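Local coordinates for SusD-like carbohydrate binding protein BF1063 (Bacteroides fragilis NCTC 9343, PDB 3I4G) that probably binds carbohydrate at the outer membrane as a SusD-family lipoprotein, and probably helps capture glycans for uptake into the cell, at residues Q132-A137 / G205-L210; Y139-P144 / D510-I515; A199-L204 / H222-L227; N230-N235 / R386-L391; A273-W278 / M331-K336. All blocks are in the same frame, centred on the assembly; numbering follows the deposited sequence. Where two conformers were deposited one is given.

Interaction 1. Residues Q132-A137 / G205-L210; sequences QYFYLA and GRTCML
Phe134 reaches from helix 116-139 to helix 197-211 and meets Arg206, Thr207 and Leu210. Its CG is anti to the backbone N (chi1 165°). Arg206 crosses the Phe134 side chain at about a right angle, with CB 3.7 Å from Phe134 CE1. Leu210 also crosses it at about a right angle and brings CD1 within 3.7 Å of Phe134 CE1. Thr207 slides past in the opposite direction, and its OG1 lies 3.4 Å from Phe134 CD1. That hydroxyl is hydrogen-bonded to Phe203 O in its own helix. The Tyr135 ring and the Arg206 guanidinium stand nearly perpendicular, at 88°. A water joins them, 2.6 Å from Tyr135 OH and 3.0 Å from Arg206 NH1. Tyr135 OH also bonds Trp48 NE1, and Arg206 NE pairs with Glu389. The two segments run roughly parallel, 26° apart, with axes 11.1 Å from each other. Helix 163-180 touches Ala137 and Thr207, helix 86-109 packs on Leu136, and helix 454-461 covers Leu210.

Interaction 2. Residues Y139-P144 / D510-I515; sequences YFKNVP and DYTWPI
An aromatic cluster of Tyr139, Phe140 and Trp513 joins the end of helix 116-139 to the loop before helix 517-522. Tyr139 and Trp513 lie side by side and point the same way. Their rings form an offset stack, planes 11° apart, with the centroids of the Tyr139 ring and the Trp513 six-membered ring 4.8 Å apart. Tyr139 CB sits over the centre of the latter in a CH-pi contact. Phe140 meets the same indole differently: the Trp513 edge points at the Phe140 face, with Trp513 CE3 3.6 Å from Phe140 CZ. The cluster links the N-terminal part of the SusD fold to a loop close to the C-terminus. Trp92 adds an edge-to-face contact to Phe140, and Trp513 NE1 bonds Tyr455 OH. Trp513 N donates to Tyr139 O at 2.8 Å, nearly straight at 168° but from above the carbonyl plane. Lys141 NZ makes a weak bond to Tyr511 O at 3.3 Å, and a water also joins them. Another water bridges Phe140 O and Trp513 O.

Interaction 3. Residues A199-L204 / H222-L227; sequences AALAFL and HDIMEL
Leu201 and Ile224 meet with similar first torsions: Leu201 CG and Ile224 CG1 are each anti to their own carbonyl carbon. The two side chains slide past each other in opposite directions, and Leu201 CB comes 3.7 Å from Ile224 CG1. A chi2 of 169° carries Ile224 CD1 on to Ala202. There it lies 3.6 Å from Ala202 N and 3.9 Å from Ala202 CB, against the backbone of the other helix. Leu201 CD1 also reaches Leu227 and Asp223. It lies 4.0 Å from Leu227 CD1, whose side chain it meets at a slant, and 4.1 Å from Asp223 CB. The Asp223 carboxylate pairs with Lys219 of its own helix. The side chains touch through carbon atoms. They join consecutive helices as an antiparallel hairpin, with axes 9.5 Å and directions 152° apart, consistent with the TPR-like helical pairs of the SusD family. Helix 163-180 touches Leu201 through Ala178. Ile224 packs on Val390 of helix 387-400, and Ala202 on Ile385 of strand 380-386.

Interaction 4. Residues N230-N235 / R386-L391; sequences NAINAN and RYAEVL
The Tyr387 ring has Asn230 CB over one face and Leu391 CG over the opposite face. Asn230 CB makes a CH-pi contact, 3.8 Å from the Tyr387 ring centroid and 20° off the normal. Leu391 belongs to the same helix as Tyr387 and lies one turn further on. At the ring edge, near its plane, is Ile232 N. This contact lays the loop after helix 214-227 on the first turn of helix 387-400, within the helical core of the SusD fold. Arg386, at the N-cap position of that helix, forms salt bridges with Glu250 and Glu451. Tyr387 CG is anti to its backbone N (chi1 -167°). Ile232 packs beside the ring on Ala388 and Leu391. Its CD1 lies 3.7 Å from Ala388 N and 3.9 Å from Ala388 CB. Its CG1 lies 3.8 Å from Leu391 CD1. The loop is held by further bonds: Asn230 ND2 donates to Lys249 O, and the backbone of Ala231 pairs with that of Lys249. Met225 of helix 214-227 also packs on Tyr387 and Leu391. A water accepts from Asn230 N at 3.0 Å and lies 3.3 Å from Tyr387 OH, a weak bond.

Interaction 5. Residues A273-W278 / M331-K336; sequences AKDGGW and MGTEYK
Lys274 runs alongside Thr333, and its CE lies at the edge of the Tyr335 ring, 4.1 Å from Tyr335 CB. Thr333 belongs to a two-stranded antiparallel hairpin, strands 329-330 and 333-334, which meets the loop after helix 266-270. Lys274 and Thr333 slide past each other in opposite directions. The Lys274 chain is extended as far as CE, and a chi4 of 60° bends NZ back. Four acceptors meet this ammonium group. NZ donates to Thr333 OG1 at 2.7 Å and to Thr333 O at 3.2 Å, the latter from well above the carbonyl plane. It also bonds Phe330 O. In a salt bridge, Lys274 NZ lies 2.8 Å from Asp275 OD2, on the syn side. The ammonium thus links the loop to both hairpin strands, and a water adds a second link. Selenomethionine Met331 crosses Asp275 at a slant, with SE 3.7 Å from Asp275 CG. The contact lies at the surface. The water donates to Asp275 OD1 at 2.6 Å and to Met331 O, and accepts from Thr333 OG1 at 2.7 Å.

In the fold
Interactions 1 to 4 form a connected series through the helical body. Interactions 1 and 3 share helix 197-211 and touch where Phe203 packs on Phe134 and Tyr135. Segment 139-144 of interaction 2 closely follows 132-137 of interaction 1, and Leu136 O to Lys141 N, 3.0 Å, is a probable hydrogen bond; the centres lie about 13 Å apart. Interactions 3 and 4 are about 12 Å apart between centres and also meet where Ile224 lies against Asn230. A salt bridge from Arg206 NE to Glu389 OE2, 2.8 Å, ties interaction 1 to interaction 4. Interaction 5 stands apart at the surface, its nearest atoms about 15 Å from interaction 4. Ethanediol molecules, probably from crystallisation, lie near Thr512 and Met331.

Interaction 1. Residues Q132-A137 / G205-L210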
# COMPACT_ATOMS: atom_id res chain seq x y z
N GLN A 132 -3.65 14.06 1.13
CA GLN A 132 -3.75 14.17 -0.32
C GLN A 132 -2.52 14.84 -0.89
O GLN A 132 -1.99 14.39 -1.90
CB GLN A 132 -5.02 14.93 -0.72
CG GLN A 132 -6.30 14.35 -0.13
CD GLN A 132 -6.49 12.89 -0.46
OE1 GLN A 132 -6.93 12.55 -1.55
NE2 GLN A 132 -6.17 12.01 0.50
N TYR A 133 -2.06 15.92 -0.25
CA TYR A 133 -0.84 16.58 -0.70
C TYR A 133 0.38 15.66 -0.52
O TYR A 133 1.29 15.72 -1.32
CB TYR A 133 -0.67 17.94 -0.00
CG TYR A 133 -1.59 18.96 -0.59
CD1 TYR A 133 -1.40 19.41 -1.88
CD2 TYR A 133 -2.68 19.45 0.13
CE1 TYR A 133 -2.25 20.32 -2.44
CE2 TYR A 133 -3.53 20.40 -0.43
CZ TYR A 133 -3.31 20.81 -1.71
OH TYR A 133 -4.16 21.76 -2.35
N PHE A 134 0.40 14.82 0.51
CA PHE A 134 1.47 13.88 0.73
C PHE A 134 1.60 12.93 -0.46
O PHE A 134 2.71 12.73 -0.97
CB PHE A 134 1.23 13.10 2.05
CG PHE A 134 2.07 11.86 2.17
CD1 PHE A 134 3.35 11.91 2.65
CD2 PHE A 134 1.57 10.64 1.76
CE1 PHE A 134 4.12 10.80 2.71
CE2 PHE A 134 2.34 9.50 1.83
CZ PHE A 134 3.62 9.60 2.30
N TYR A 135 0.51 12.37 -0.90
CA TYR A 135 0.56 11.48 -2.05
C TYR A 135 0.81 12.25 -3.38
O TYR A 135 1.61 11.81 -4.19
CB TYR A 135 -0.71 10.63 -2.14
CG TYR A 135 -0.87 9.62 -1.04
CD1 TYR A 135 -0.07 8.49 -1.01
CD2 TYR A 135 -1.84 9.75 -0.07
CE1 TYR A 135 -0.21 7.57 0.01
CE2 TYR A 135 -1.98 8.85 0.94
CZ TYR A 135 -1.14 7.76 0.98
OH TYR A 135 -1.29 6.83 1.98
N LEU A 136 0.18 13.40 -3.58
CA LEU A 136 0.50 14.20 -4.76
C LEU A 136 1.98 14.53 -4.83
O LEU A 136 2.62 14.43 -5.88
CB LEU A 136 -0.32 15.47 -4.78
CG LEU A 136 -1.82 15.33 -5.03
CD1 LEU A 136 -2.49 16.64 -4.70
CD2 LEU A 136 -2.09 14.91 -6.45
N ALA A 137 2.54 14.97 -3.71
CA ALA A 137 3.96 15.32 -3.61
C ALA A 137 4.88 14.11 -3.79
O ALA A 137 6.00 14.28 -4.23
CB ALA A 137 4.27 15.97 -2.23
N GLY A 205 5.94 11.17 9.95
CA GLY A 205 7.15 10.41 9.74
C GLY A 205 7.41 10.06 8.30
O GLY A 205 8.55 10.20 7.83
N ARG A 206 6.39 9.62 7.56
CA ARG A 206 6.60 9.32 6.16
C ARG A 206 6.97 10.60 5.38
O ARG A 206 7.81 10.55 4.46
CB ARG A 206 5.34 8.71 5.50
CG ARG A 206 4.98 7.29 5.88
CD ARG A 206 3.81 6.86 5.02
NE ARG A 206 3.48 5.45 5.14
CZ ARG A 206 2.56 4.89 4.39
NH1 ARG A 206 1.85 5.64 3.54
NH2 ARG A 206 2.31 3.61 4.50
N THR A 207 6.36 11.72 5.73
CA THR A 207 6.69 13.00 5.07
C THR A 207 8.16 13.32 5.30
O THR A 207 8.88 13.69 4.37
CB THR A 207 5.80 14.11 5.61
OG1 THR A 207 4.44 13.82 5.29
CG2 THR A 207 6.17 15.49 5.01
N CYS A 208 8.63 13.17 6.53
CA CYS A 208 10.02 13.45 6.82
C CYS A 208 10.97 12.52 6.05
O CYS A 208 12.05 12.94 5.63
CB CYS A 208 10.30 13.36 8.31
SG CYS A 208 9.51 14.57 9.38
N MSE A 209 10.61 11.26 5.88
CA MSE A 209 11.49 10.37 5.12
C MSE A 209 11.55 10.83 3.64
O MSE A 209 12.58 10.71 3.00
CB MSE A 209 11.06 8.90 5.24
CG MSE A 209 11.17 8.32 6.67
SE MSE A 209 11.14 6.36 6.70
CE MSE A 209 9.62 6.09 5.58
N LEU A 210 10.45 11.35 3.10
CA LEU A 210 10.49 11.88 1.73
C LEU A 210 11.42 13.09 1.62
O LEU A 210 12.07 13.31 0.59
CB LEU A 210 9.10 12.30 1.25
CG LEU A 210 8.13 11.23 0.87
CD1 LEU A 210 6.81 11.90 0.46
CD2 LEU A 210 8.70 10.36 -0.27
O HOH W 1 -0.14 4.47 1.67

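Interaction 2. Residues Y139-P144 / D510-I515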
# COMPACT_ATOMS: atom_id res chain seq x y z
N TYR A 139 4.40 11.68 -5.97
CA TYR A 139 4.40 11.18 -7.33
C TYR A 139 4.42 12.26 -8.40
O TYR A 139 5.25 12.19 -9.32
CB TYR A 139 3.19 10.24 -7.51
CG TYR A 139 3.21 9.05 -6.54
CD1 TYR A 139 4.28 8.17 -6.53
CD2 TYR A 139 2.19 8.83 -5.65
CE1 TYR A 139 4.32 7.11 -5.66
CE2 TYR A 139 2.20 7.76 -4.77
CZ TYR A 139 3.27 6.90 -4.81
OH TYR A 139 3.33 5.78 -3.97
N PHE A 140 3.52 13.24 -8.32
CA PHE A 140 3.56 14.38 -9.24
C PHE A 140 4.61 15.42 -8.81
O PHE A 140 5.14 16.17 -9.63
CB PHE A 140 2.20 15.05 -9.32
CG PHE A 140 1.09 14.20 -9.85
CD1 PHE A 140 0.91 14.00 -11.21
CD2 PHE A 140 0.18 13.62 -8.99
CE1 PHE A 140 -0.14 13.27 -11.70
CE2 PHE A 140 -0.88 12.86 -9.49
CZ PHE A 140 -1.04 12.74 -10.86
N LYS A 141 4.87 15.51 -7.51
CA LYS A 141 5.93 16.32 -6.89
C LYS A 141 5.65 17.81 -6.83
O LYS A 141 5.54 18.34 -5.73
CB LYS A 141 7.31 16.03 -7.51
CG LYS A 141 7.65 14.53 -7.34
CD LYS A 141 9.06 14.22 -7.51
CE LYS A 141 9.27 12.74 -7.22
NZ LYS A 141 10.69 12.38 -7.39
N ASN A 142 5.56 18.48 -7.98
CA ASN A 142 5.40 19.94 -8.02
C ASN A 142 3.99 20.18 -8.53
O ASN A 142 3.71 19.96 -9.69
CB ASN A 142 6.46 20.53 -8.93
CG ASN A 142 7.84 20.01 -8.60
OD1 ASN A 142 8.30 20.10 -7.46
ND2 ASN A 142 8.52 19.45 -9.61
N VAL A 143 3.11 20.61 -7.64
CA VAL A 143 1.68 20.73 -7.94
C VAL A 143 1.11 21.95 -7.24
O VAL A 143 1.73 22.51 -6.32
CB VAL A 143 0.90 19.45 -7.49
CG1 VAL A 143 1.46 18.18 -8.20
CG2 VAL A 143 0.93 19.28 -5.98
N PRO A 144 -0.07 22.42 -7.65
CA PRO A 144 -0.68 23.53 -6.92
C PRO A 144 -1.02 23.21 -5.47
O PRO A 144 -1.59 22.13 -5.18
CB PRO A 144 -1.97 23.81 -7.70
CG PRO A 144 -1.64 23.32 -9.09
CD PRO A 144 -0.84 22.08 -8.86
N ASP A 510 10.73 8.42 -14.91
CA ASP A 510 9.64 7.72 -14.24
C ASP A 510 9.63 7.87 -12.72
O ASP A 510 8.73 7.34 -12.08
CB ASP A 510 9.58 6.27 -14.72
CG ASP A 510 9.08 6.18 -16.14
OD1 ASP A 510 8.09 6.88 -16.47
OD2 ASP A 510 9.69 5.46 -16.94
N TYR A 511 10.58 8.60 -12.15
CA TYR A 511 10.45 9.01 -10.76
C TYR A 511 9.41 10.10 -10.55
O TYR A 511 9.05 10.38 -9.40
CB TYR A 511 11.82 9.46 -10.18
CG TYR A 511 12.70 8.27 -9.88
CD1 TYR A 511 12.41 7.44 -8.82
CD2 TYR A 511 13.83 8.01 -10.60
CE1 TYR A 511 13.20 6.37 -8.52
CE2 TYR A 511 14.65 6.90 -10.32
CZ TYR A 511 14.31 6.11 -9.26
OH TYR A 511 15.05 4.99 -8.95
N THR A 512 8.91 10.73 -11.63
CA THR A 512 7.90 11.78 -11.49
C THR A 512 6.78 11.51 -12.49
O THR A 512 7.04 11.28 -13.69
CB THR A 512 8.51 13.14 -11.79
OG1 THR A 512 9.64 13.39 -10.94
CG2 THR A 512 7.49 14.25 -11.50
N TRP A 513 5.54 11.54 -12.04
CA TRP A 513 4.40 11.41 -12.94
C TRP A 513 4.17 12.80 -13.55
O TRP A 513 4.24 13.79 -12.84
CB TRP A 513 3.13 11.00 -12.21
CG TRP A 513 3.16 9.69 -11.49
CD1 TRP A 513 4.12 8.72 -11.50
CD2 TRP A 513 2.07 9.16 -10.73
NE1 TRP A 513 3.72 7.65 -10.72
CE2 TRP A 513 2.45 7.89 -10.25
CE3 TRP A 513 0.79 9.64 -10.43
CZ2 TRP A 513 1.61 7.13 -9.45
CZ3 TRP A 513 0.00 8.93 -9.63
CH2 TRP A 513 0.39 7.67 -9.15
N PRO A 514 3.85 12.86 -14.86
CA PRO A 514 3.53 14.16 -15.48
C PRO A 514 2.18 14.68 -14.99
O PRO A 514 1.30 13.91 -14.58
CB PRO A 514 3.45 13.82 -16.96
CG PRO A 514 2.98 12.39 -16.97
CD PRO A 514 3.69 11.74 -15.79
N ILE A 515 2.00 15.99 -15.04
CA ILE A 515 0.72 16.57 -14.77
C ILE A 515 -0.26 16.04 -15.83
O ILE A 515 0.08 15.99 -17.00
CB ILE A 515 0.81 18.11 -14.91
CG1 ILE A 515 1.78 18.76 -13.92
CG2 ILE A 515 -0.59 18.74 -14.71
CD1 ILE A 515 1.45 18.55 -12.47
O HOH W 2 4.66 16.43 -12.34
O HOH W 3 10.23 9.60 -6.89

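Interaction 3. Residues A199-L204 / H222-L227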
# COMPACT_ATOMS: atom_id res chain seq x y z
N ALA A 199 -2.00 8.25 13.82
CA ALA A 199 -2.13 8.24 12.35
C ALA A 199 -1.47 9.48 11.76
O ALA A 199 -0.71 9.39 10.77
CB ALA A 199 -3.61 8.13 11.92
N ALA A 200 -1.75 10.64 12.34
CA ALA A 200 -1.12 11.86 11.87
C ALA A 200 0.41 11.83 12.07
O ALA A 200 1.16 12.28 11.21
CB ALA A 200 -1.77 13.11 12.54
N LEU A 201 0.88 11.31 13.22
CA LEU A 201 2.31 11.20 13.43
C LEU A 201 2.98 10.23 12.44
O LEU A 201 4.14 10.43 12.07
CB LEU A 201 2.64 10.77 14.89
CG LEU A 201 2.29 11.73 15.99
CD1 LEU A 201 2.38 11.07 17.36
CD2 LEU A 201 3.22 12.92 15.88
N ALA A 202 2.29 9.16 12.02
CA ALA A 202 2.87 8.22 11.09
C ALA A 202 3.02 8.87 9.72
O ALA A 202 4.03 8.70 9.06
CB ALA A 202 2.02 6.97 11.00
N PHE A 203 2.01 9.64 9.30
CA PHE A 203 2.15 10.38 8.06
C PHE A 203 3.20 11.49 8.16
O PHE A 203 3.90 11.76 7.19
CB PHE A 203 0.81 10.93 7.56
CG PHE A 203 0.04 9.92 6.78
CD1 PHE A 203 0.24 9.82 5.41
CD2 PHE A 203 -0.85 9.04 7.38
CE1 PHE A 203 -0.43 8.88 4.65
CE2 PHE A 203 -1.55 8.10 6.60
CZ PHE A 203 -1.29 8.01 5.24
N LEU A 204 3.32 12.10 9.32
CA LEU A 204 4.42 13.03 9.56
C LEU A 204 5.75 12.33 9.34
O LEU A 204 6.64 12.86 8.67
CB LEU A 204 4.37 13.59 10.99
CG LEU A 204 5.49 14.48 11.45
CD1 LEU A 204 5.60 15.71 10.53
CD2 LEU A 204 5.27 14.90 12.89
N HIS A 222 9.15 7.59 16.78
CA HIS A 222 9.45 7.32 18.19
C HIS A 222 8.38 7.91 19.12
O HIS A 222 8.15 7.37 20.20
CB HIS A 222 10.84 7.84 18.50
CG HIS A 222 11.43 7.31 19.76
ND1 HIS A 222 11.28 6.00 20.18
CD2 HIS A 222 12.29 7.89 20.64
CE1 HIS A 222 11.95 5.83 21.31
NE2 HIS A 222 12.58 6.96 21.60
N ASP A 223 7.74 9.00 18.71
CA ASP A 223 6.63 9.58 19.49
C ASP A 223 5.46 8.61 19.55
O ASP A 223 4.81 8.50 20.57
CB ASP A 223 6.14 10.91 18.90
CG ASP A 223 7.09 12.08 19.14
OD1 ASP A 223 7.99 11.98 19.98
OD2 ASP A 223 6.88 13.15 18.47
N ILE A 224 5.20 7.89 18.46
CA ILE A 224 4.16 6.87 18.46
C ILE A 224 4.52 5.76 19.45
O ILE A 224 3.71 5.28 20.25
CB ILE A 224 3.95 6.30 17.05
CG1 ILE A 224 3.48 7.40 16.09
CG2 ILE A 224 2.97 5.11 17.08
CD1 ILE A 224 3.50 6.97 14.65
N MSE A 225 5.75 5.29 19.35
CA MSE A 225 6.22 4.25 20.28
C MSE A 225 6.11 4.68 21.74
O MSE A 225 5.61 3.93 22.58
CB MSE A 225 7.65 3.87 19.91
CG MSE A 225 7.84 3.32 18.50
SE MSE A 225 9.63 3.30 17.88
CE MSE A 225 10.41 1.95 19.17
N GLU A 226 6.51 5.91 22.05
CA GLU A 226 6.53 6.37 23.44
C GLU A 226 5.14 6.68 24.01
O GLU A 226 4.95 6.66 25.22
CB GLU A 226 7.47 7.57 23.55
CG GLU A 226 8.92 7.16 23.41
CD GLU A 226 9.88 8.33 23.51
OE1 GLU A 226 9.53 9.44 23.04
OE2 GLU A 226 10.98 8.11 24.05
N LEU A 227 4.16 6.93 23.15
CA LEU A 227 2.78 7.07 23.61
C LEU A 227 2.31 5.74 24.21
O LEU A 227 1.54 5.70 25.18
CB LEU A 227 1.84 7.52 22.49
CG LEU A 227 1.85 9.02 22.18
CD1 LEU A 227 1.35 9.31 20.79
CD2 LEU A 227 1.05 9.76 23.26

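Interaction 4. Residues N230-N235 / R386-L391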
# COMPACT_ATOMS: atom_id res chain seq x y z
N ASN A 230 0.22 1.32 21.15
CA ASN A 230 0.28 0.34 20.09
C ASN A 230 1.28 -0.77 20.36
O ASN A 230 2.22 -0.64 21.13
CB ASN A 230 0.60 1.09 18.81
CG ASN A 230 -0.46 2.10 18.45
OD1 ASN A 230 -0.26 3.32 18.59
ND2 ASN A 230 -1.62 1.61 18.05
N ALA A 231 1.02 -1.89 19.70
CA ALA A 231 1.83 -3.09 19.90
C ALA A 231 1.67 -4.00 18.73
O ALA A 231 0.67 -3.96 18.05
CB ALA A 231 1.39 -3.82 21.16
N ILE A 232 2.67 -4.85 18.53
CA ILE A 232 2.64 -5.88 17.49
C ILE A 232 1.65 -6.97 17.86
O ILE A 232 1.70 -7.54 18.95
CB ILE A 232 4.06 -6.44 17.30
CG1 ILE A 232 4.98 -5.36 16.72
CG2 ILE A 232 4.05 -7.68 16.39
CD1 ILE A 232 4.57 -4.80 15.32
N ASN A 233 0.71 -7.27 16.95
CA ASN A 233 -0.29 -8.29 17.16
C ASN A 233 0.29 -9.70 17.03
O ASN A 233 1.10 -9.94 16.14
CB ASN A 233 -1.39 -8.15 16.12
CG ASN A 233 -2.64 -8.88 16.48
OD1 ASN A 233 -3.19 -8.72 17.57
ND2 ASN A 233 -3.18 -9.63 15.51
N ALA A 234 -0.14 -10.66 17.84
CA ALA A 234 0.44 -12.01 17.73
C ALA A 234 0.22 -12.64 16.36
O ALA A 234 1.11 -13.29 15.82
CB ALA A 234 -0.12 -12.92 18.82
N ASN A 235 -0.97 -12.41 15.81
CA ASN A 235 -1.35 -13.00 14.54
C ASN A 235 -1.23 -12.05 13.35
O ASN A 235 -1.89 -11.02 13.31
CB ASN A 235 -2.78 -13.57 14.64
CG ASN A 235 -3.07 -14.51 13.49
OD1 ASN A 235 -3.32 -14.10 12.37
ND2 ASN A 235 -2.98 -15.81 13.76
N ARG A 386 0.29 0.50 9.90
CA ARG A 386 0.48 -0.54 10.91
C ARG A 386 1.66 -0.18 11.80
O ARG A 386 2.68 0.37 11.36
CB ARG A 386 0.70 -1.92 10.27
CG ARG A 386 -0.44 -2.37 9.44
CD ARG A 386 -0.45 -3.86 9.12
NE ARG A 386 0.59 -4.38 8.24
CZ ARG A 386 1.65 -5.11 8.62
NH1 ARG A 386 2.02 -5.26 9.90
NH2 ARG A 386 2.41 -5.65 7.68
N TYR A 387 1.55 -0.59 13.07
CA TYR A 387 2.67 -0.35 14.00
C TYR A 387 3.97 -1.02 13.51
O TYR A 387 5.04 -0.53 13.78
CB TYR A 387 2.31 -0.81 15.41
CG TYR A 387 3.23 -0.35 16.53
CD1 TYR A 387 3.50 0.98 16.72
CD2 TYR A 387 3.79 -1.27 17.41
CE1 TYR A 387 4.29 1.40 17.76
CE2 TYR A 387 4.59 -0.86 18.44
CZ TYR A 387 4.83 0.46 18.61
OH TYR A 387 5.60 0.89 19.69
N ALA A 388 3.90 -2.15 12.80
CA ALA A 388 5.14 -2.71 12.28
C ALA A 388 5.86 -1.75 11.36
O ALA A 388 7.09 -1.70 11.36
CB ALA A 388 4.87 -3.97 11.53
N GLU A 389 5.12 -0.97 10.56
CA GLU A 389 5.78 0.02 9.70
C GLU A 389 6.40 1.12 10.56
O GLU A 389 7.47 1.63 10.25
CB GLU A 389 4.80 0.63 8.70
CG GLU A 389 5.52 1.67 7.82
CD GLU A 389 4.63 2.49 6.92
OE1 GLU A 389 3.47 2.10 6.68
OE2 GLU A 389 5.11 3.55 6.43
N VAL A 390 5.72 1.53 11.62
CA VAL A 390 6.27 2.53 12.53
C VAL A 390 7.60 2.09 13.12
O VAL A 390 8.55 2.87 13.16
CB VAL A 390 5.25 2.85 13.66
CG1 VAL A 390 5.85 3.74 14.75
CG2 VAL A 390 3.98 3.49 13.07
N LEU A 391 7.66 0.84 13.59
CA LEU A 391 8.90 0.32 14.17
C LEU A 391 10.01 0.24 13.15
O LEU A 391 11.14 0.66 13.41
CB LEU A 391 8.66 -1.06 14.80
CG LEU A 391 7.70 -1.13 15.96
CD1 LEU A 391 7.57 -2.58 16.47
CD2 LEU A 391 8.14 -0.21 17.11
O HOH W 4 3.04 2.27 21.20

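Interaction 5. Residues A273-W278 / M331-K336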
# COMPACT_ATOMS: atom_id res chain seq x y z
N ALA A 273 -10.53 -18.03 -9.95
CA ALA A 273 -11.79 -18.51 -10.52
C ALA A 273 -12.51 -19.52 -9.65
O ALA A 273 -13.73 -19.50 -9.59
CB ALA A 273 -11.52 -19.09 -11.91
N LYS A 274 -11.78 -20.41 -9.00
CA LYS A 274 -12.43 -21.45 -8.17
C LYS A 274 -13.24 -20.85 -7.04
O LYS A 274 -14.16 -21.50 -6.51
CB LYS A 274 -11.40 -22.45 -7.62
CG LYS A 274 -10.56 -21.93 -6.46
CD LYS A 274 -9.43 -22.92 -6.09
CE LYS A 274 -8.70 -22.51 -4.87
NZ LYS A 274 -9.58 -22.40 -3.64
N ASP A 275 -12.89 -19.63 -6.63
CA ASP A 275 -13.60 -18.92 -5.57
C ASP A 275 -14.40 -17.72 -6.09
O ASP A 275 -14.79 -16.85 -5.32
CB ASP A 275 -12.59 -18.52 -4.49
CG ASP A 275 -12.01 -19.72 -3.81
OD1 ASP A 275 -12.83 -20.53 -3.31
OD2 ASP A 275 -10.77 -19.87 -3.81
N GLY A 276 -14.64 -17.70 -7.39
CA GLY A 276 -15.51 -16.67 -7.97
C GLY A 276 -14.86 -15.40 -8.42
O GLY A 276 -15.58 -14.46 -8.78
N GLY A 277 -13.53 -15.34 -8.44
CA GLY A 277 -12.85 -14.08 -8.74
C GLY A 277 -12.16 -14.02 -10.07
O GLY A 277 -12.07 -15.01 -10.79
N TRP A 278 -11.62 -12.83 -10.39
CA TRP A 278 -11.04 -12.53 -11.69
C TRP A 278 -9.50 -12.55 -11.72
O TRP A 278 -8.90 -12.25 -12.76
CB TRP A 278 -11.57 -11.18 -12.18
CG TRP A 278 -13.07 -11.13 -12.36
CD1 TRP A 278 -13.90 -12.18 -12.66
CD2 TRP A 278 -13.88 -9.96 -12.32
NE1 TRP A 278 -15.20 -11.72 -12.79
CE2 TRP A 278 -15.22 -10.37 -12.57
CE3 TRP A 278 -13.62 -8.61 -12.05
CZ2 TRP A 278 -16.29 -9.45 -12.60
CZ3 TRP A 278 -14.69 -7.72 -12.08
CH2 TRP A 278 -15.99 -8.15 -12.31
N MSE A 331 -9.14 -21.14 1.00
CA MSE A 331 -10.59 -21.28 1.19
C MSE A 331 -11.01 -22.75 1.13
O MSE A 331 -12.07 -23.11 0.58
CB MSE A 331 -11.40 -20.40 0.22
CG MSE A 331 -11.30 -18.97 0.56
SE MSE A 331 -12.42 -17.87 -0.62
CE MSE A 331 -12.18 -16.26 0.31
N GLY A 332 -10.18 -23.61 1.68
CA GLY A 332 -10.53 -25.01 1.85
C GLY A 332 -10.36 -25.90 0.64
O GLY A 332 -10.67 -27.08 0.72
N THR A 333 -9.95 -25.36 -0.50
CA THR A 333 -9.77 -26.17 -1.70
C THR A 333 -8.45 -25.80 -2.35
O THR A 333 -7.90 -24.71 -2.14
CB THR A 333 -10.95 -26.01 -2.70
OG1 THR A 333 -11.06 -24.65 -3.16
CG2 THR A 333 -12.30 -26.44 -2.03
N GLU A 334 -7.93 -26.75 -3.10
CA GLU A 334 -6.62 -26.60 -3.70
C GLU A 334 -6.63 -25.65 -4.89
O GLU A 334 -7.45 -25.78 -5.81
CB GLU A 334 -6.10 -27.97 -4.16
CG GLU A 334 -4.64 -27.96 -4.66
CD GLU A 334 -4.13 -29.33 -5.00
OE1 GLU A 334 -4.47 -30.28 -4.28
OE2 GLU A 334 -3.34 -29.46 -5.95
N TYR A 335 -5.67 -24.73 -4.91
CA TYR A 335 -5.46 -23.85 -6.05
C TYR A 335 -4.74 -24.67 -7.14
O TYR A 335 -3.69 -25.25 -6.88
CB TYR A 335 -4.64 -22.64 -5.65
CG TYR A 335 -4.43 -21.65 -6.78
CD1 TYR A 335 -5.49 -21.17 -7.55
CD2 TYR A 335 -3.19 -21.15 -7.04
CE1 TYR A 335 -5.29 -20.24 -8.56
CE2 TYR A 335 -2.98 -20.22 -8.03
CZ TYR A 335 -4.02 -19.76 -8.77
OH TYR A 335 -3.78 -18.82 -9.77
N LYS A 336 -5.31 -24.73 -8.33
CA LYS A 336 -4.74 -25.45 -9.47
C LYS A 336 -4.42 -24.43 -10.56
O LYS A 336 -5.32 -23.80 -11.12
CB LYS A 336 -5.70 -26.53 -9.95
CG LYS A 336 -5.95 -27.56 -8.87
CD LYS A 336 -6.93 -28.62 -9.30
CE LYS A 336 -7.14 -29.58 -8.17
NZ LYS A 336 -8.16 -30.60 -8.50
O HOH W 5 -12.75 -22.88 -2.10